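Side-chain contact in reducing end xylose-releasing exo-oligoxylanase (Paenibacillus barengoltzii G22, PDB 5YXT), which probably hydrolyses xylo-oligosaccharides from their reducing ends, releasing xylose, as a family 8 glycoside hydrolase: residues K288-F293 and A326-A331. Residues are numbered along the deposited sequence; the frame is centred on the assembly and turned at random.
Sequences KIQAFF and AMASLA
Ser329 OG has two hydrogen-bonding partners: it accepts from the side-chain amide of Gln290 through NE2, and it also bonds to the backbone O of Ala337. The bond from Gln290 NE2 to Ser329 OG is 2.9 Å long. OG lies close to the amide plane (10° out of it), and the bond is moderately bent, with an N-H...O angle of 156°. NE2 has a further acceptor in the carbonyl O of Asn325, one residue before 326-331, and the two bonds from NE2 should restrain the rotation of the amide.

Reach explains the choice of glutamine. The CA atoms of Gln290 and Ser329 are 8.5 Å apart, a gap spanned by a chain that runs extended beyond CG (chi2 -170°). Serine suits the other end, since its short side chain holds OG beside its own backbone N (chi1 -74°), where the amide can meet it. Ala328 presents a small methyl toward the glutamine; its CB lies 4.2 Å from Gln290 NE2, a loose van der Waals contact that so small a group can make beside the amide. All three residues are buried, and hydrogen bonding compensates the polar groups NE2 and OG for their loss of water.

The contact therefore ties the C-terminal half of helix 281-294 to the 3-10 segment 329-330 near the end of helix 318-327. Helix 335-345 touches both partners, Gln290 through Ala337 and Ser329 through Val341, while Ala328 rests on Ala266 of helix 263-276.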
ATOM      1  N   LYS C 288      -5.116  -3.501 -10.730  1.00 16.64           N
ATOM      2  CA  LYS C 288      -5.637  -4.792 -10.291  1.00 17.66           C
ATOM      3  C   LYS C 288      -4.664  -5.922 -10.602  1.00 17.91           C
ATOM      4  O   LYS C 288      -4.488  -6.840  -9.789  1.00 14.69           O
ATOM      5  CB  LYS C 288      -6.995  -5.064 -10.940  1.00 18.24           C
ATOM      6  CG  LYS C 288      -8.137  -4.268 -10.323  1.00 20.72           C
ATOM      7  CD  LYS C 288      -9.351  -4.255 -11.217  1.00 23.94           C
ATOM      8  CE  LYS C 288     -10.324  -3.182 -10.775  1.00 28.98           C
ATOM      9  NZ  LYS C 288     -11.629  -3.398 -11.424  1.00 32.72           N
ATOM     10  N   ILE C 289      -4.048  -5.887 -11.789  1.00 17.69           N
ATOM     11  CA  ILE C 289      -3.107  -6.935 -12.176  1.00 15.78           C
ATOM     12  C   ILE C 289      -1.886  -6.912 -11.268  1.00 14.37           C
ATOM     13  O   ILE C 289      -1.442  -7.953 -10.772  1.00 15.24           O
ATOM     14  CB  ILE C 289      -2.719  -6.784 -13.659  1.00 16.31           C
ATOM     15  CG1 ILE C 289      -3.976  -6.885 -14.533  1.00 17.33           C
ATOM     16  CG2 ILE C 289      -1.689  -7.850 -14.065  1.00 15.74           C
ATOM     17  CD1 ILE C 289      -3.786  -6.413 -15.972  1.00 18.88           C
ATOM     18  N   GLN C 290      -1.337  -5.718 -11.016  1.00 14.03           N
ATOM     19  CA  GLN C 290      -0.152  -5.630 -10.168  1.00 16.98           C
ATOM     20  C   GLN C 290      -0.467  -6.052  -8.736  1.00 17.71           C
ATOM     21  O   GLN C 290       0.362  -6.688  -8.080  1.00 19.20           O
ATOM     22  CB  GLN C 290       0.434  -4.215 -10.225  1.00 17.08           C
ATOM     23  CG  GLN C 290       1.024  -3.868 -11.609  1.00 13.98           C
ATOM     24  CD  GLN C 290       1.827  -2.578 -11.640  1.00 16.79           C
ATOM     25  OE1 GLN C 290       1.549  -1.634 -10.892  1.00 20.25           O
ATOM     26  NE2 GLN C 290       2.826  -2.526 -12.516  1.00 14.98           N
ATOM     27  N   ALA C 291      -1.667  -5.727  -8.245  1.00 16.98           N
ATOM     28  CA  ALA C 291      -2.072  -6.190  -6.919  1.00 18.97           C
ATOM     29  C   ALA C 291      -2.161  -7.708  -6.873  1.00 21.65           C
ATOM     30  O   ALA C 291      -1.771  -8.331  -5.876  1.00 21.87           O
ATOM     31  CB  ALA C 291      -3.411  -5.570  -6.522  1.00 19.73           C
ATOM     32  N   PHE C 292      -2.675  -8.321  -7.942  1.00 16.90           N
ATOM     33  CA  PHE C 292      -2.778  -9.771  -7.972  1.00 16.98           C
ATOM     34  C   PHE C 292      -1.409 -10.418  -7.868  1.00 19.16           C
ATOM     35  O   PHE C 292      -1.236 -11.411  -7.152  1.00 22.01           O
ATOM     36  CB  PHE C 292      -3.477 -10.231  -9.252  1.00 17.47           C
ATOM     37  CG  PHE C 292      -3.633 -11.731  -9.341  1.00 17.25           C
ATOM     38  CD1 PHE C 292      -4.633 -12.376  -8.633  1.00 18.15           C
ATOM     39  CD2 PHE C 292      -2.762 -12.496 -10.106  1.00 20.62           C
ATOM     40  CE1 PHE C 292      -4.773 -13.758  -8.704  1.00 19.52           C
ATOM     41  CE2 PHE C 292      -2.896 -13.878 -10.178  1.00 16.71           C
ATOM     42  CZ  PHE C 292      -3.901 -14.502  -9.478  1.00 20.14           C
ATOM     43  N   PHE C 293      -0.427  -9.885  -8.589  1.00 18.29           N
ATOM     44  CA  PHE C 293       0.892 -10.496  -8.632  1.00 19.74           C
ATOM     45  C   PHE C 293       1.814 -10.010  -7.527  1.00 20.66           C
ATOM     46  O   PHE C 293       2.924 -10.533  -7.395  1.00 24.77           O
ATOM     47  CB  PHE C 293       1.510 -10.273 -10.016  1.00 19.11           C
ATOM     48  CG  PHE C 293       0.935 -11.195 -11.042  1.00 15.71           C
ATOM     49  CD1 PHE C 293       1.202 -12.552 -10.974  1.00 19.12           C
ATOM     50  CD2 PHE C 293       0.063 -10.730 -12.002  1.00 15.56           C
ATOM     51  CE1 PHE C 293       0.653 -13.428 -11.883  1.00 17.96           C
ATOM     52  CE2 PHE C 293      -0.497 -11.603 -12.926  1.00 18.00           C
ATOM     53  CZ  PHE C 293      -0.201 -12.951 -12.862  1.00 16.74           C
ATOM     54  N   ALA C 326       5.934  -5.230 -15.270  1.00 13.59           N
ATOM     55  CA  ALA C 326       6.771  -4.050 -15.101  1.00 14.12           C
ATOM     56  C   ALA C 326       6.439  -2.982 -16.136  1.00 13.04           C
ATOM     57  O   ALA C 326       6.343  -1.796 -15.804  1.00 14.49           O
ATOM     58  CB  ALA C 326       8.246  -4.447 -15.186  1.00 13.72           C
ATOM     59  N   MET C 327       6.283  -3.376 -17.404  1.00 12.27           N
ATOM     60  CA  MET C 327       5.937  -2.406 -18.443  1.00 12.52           C
ATOM     61  C   MET C 327       4.604  -1.732 -18.147  1.00 14.41           C
ATOM     62  O   MET C 327       4.413  -0.551 -18.471  1.00 14.94           O
ATOM     63  CB  MET C 327       5.910  -3.100 -19.807  1.00 13.72           C
ATOM     64  CG  MET C 327       5.685  -2.169 -20.985  1.00 17.07           C
ATOM     65  SD  MET C 327       6.098  -3.040 -22.493  1.00 18.73           S
ATOM     66  CE  MET C 327       5.091  -2.152 -23.701  1.00 18.09           C
ATOM     67  N   ALA C 328       3.686  -2.453 -17.497  1.00 13.66           N
ATOM     68  CA  ALA C 328       2.393  -1.885 -17.127  1.00 12.64           C
ATOM     69  C   ALA C 328       2.511  -0.714 -16.154  1.00 14.81           C
ATOM     70  O   ALA C 328       1.582   0.102 -16.072  1.00 14.76           O
ATOM     71  CB  ALA C 328       1.512  -2.967 -16.523  1.00 13.01           C
ATOM     72  N   SER C 329       3.639  -0.587 -15.449  1.00 13.87           N
ATOM     73  CA  SER C 329       3.817   0.523 -14.514  1.00 15.53           C
ATOM     74  C   SER C 329       3.761   1.889 -15.193  1.00 16.75           C
ATOM     75  O   SER C 329       3.594   2.902 -14.506  1.00 17.01           O
ATOM     76  CB  SER C 329       5.143   0.361 -13.767  1.00 15.13           C
ATOM     77  OG  SER C 329       5.050  -0.671 -12.788  1.00 16.80           O
ATOM     78  N   LEU C 330       3.907   1.946 -16.518  1.00 14.71           N
ATOM     79  CA  LEU C 330       3.631   3.184 -17.243  1.00 17.23           C
ATOM     80  C   LEU C 330       2.204   3.679 -17.011  1.00 19.70           C
ATOM     81  O   LEU C 330       1.934   4.870 -17.181  1.00 19.08           O
ATOM     82  CB  LEU C 330       3.878   2.980 -18.740  1.00 12.89           C
ATOM     83  CG  LEU C 330       5.334   2.903 -19.213  1.00 14.98           C
ATOM     84  CD1 LEU C 330       5.363   2.639 -20.696  1.00 16.30           C
ATOM     85  CD2 LEU C 330       6.099   4.195 -18.889  1.00 17.54           C
ATOM     86  N   ALA C 331       1.287   2.803 -16.611  1.00 17.46           N
ATOM     87  CA  ALA C 331      -0.080   3.208 -16.293  1.00 18.81           C
ATOM     88  C   ALA C 331      -0.397   3.096 -14.802  1.00 21.04           C
ATOM     89  O   ALA C 331      -1.571   3.033 -14.424  1.00 21.07           O
ATOM     90  CB  ALA C 331      -1.077   2.379 -17.109  1.00 18.10           C
TER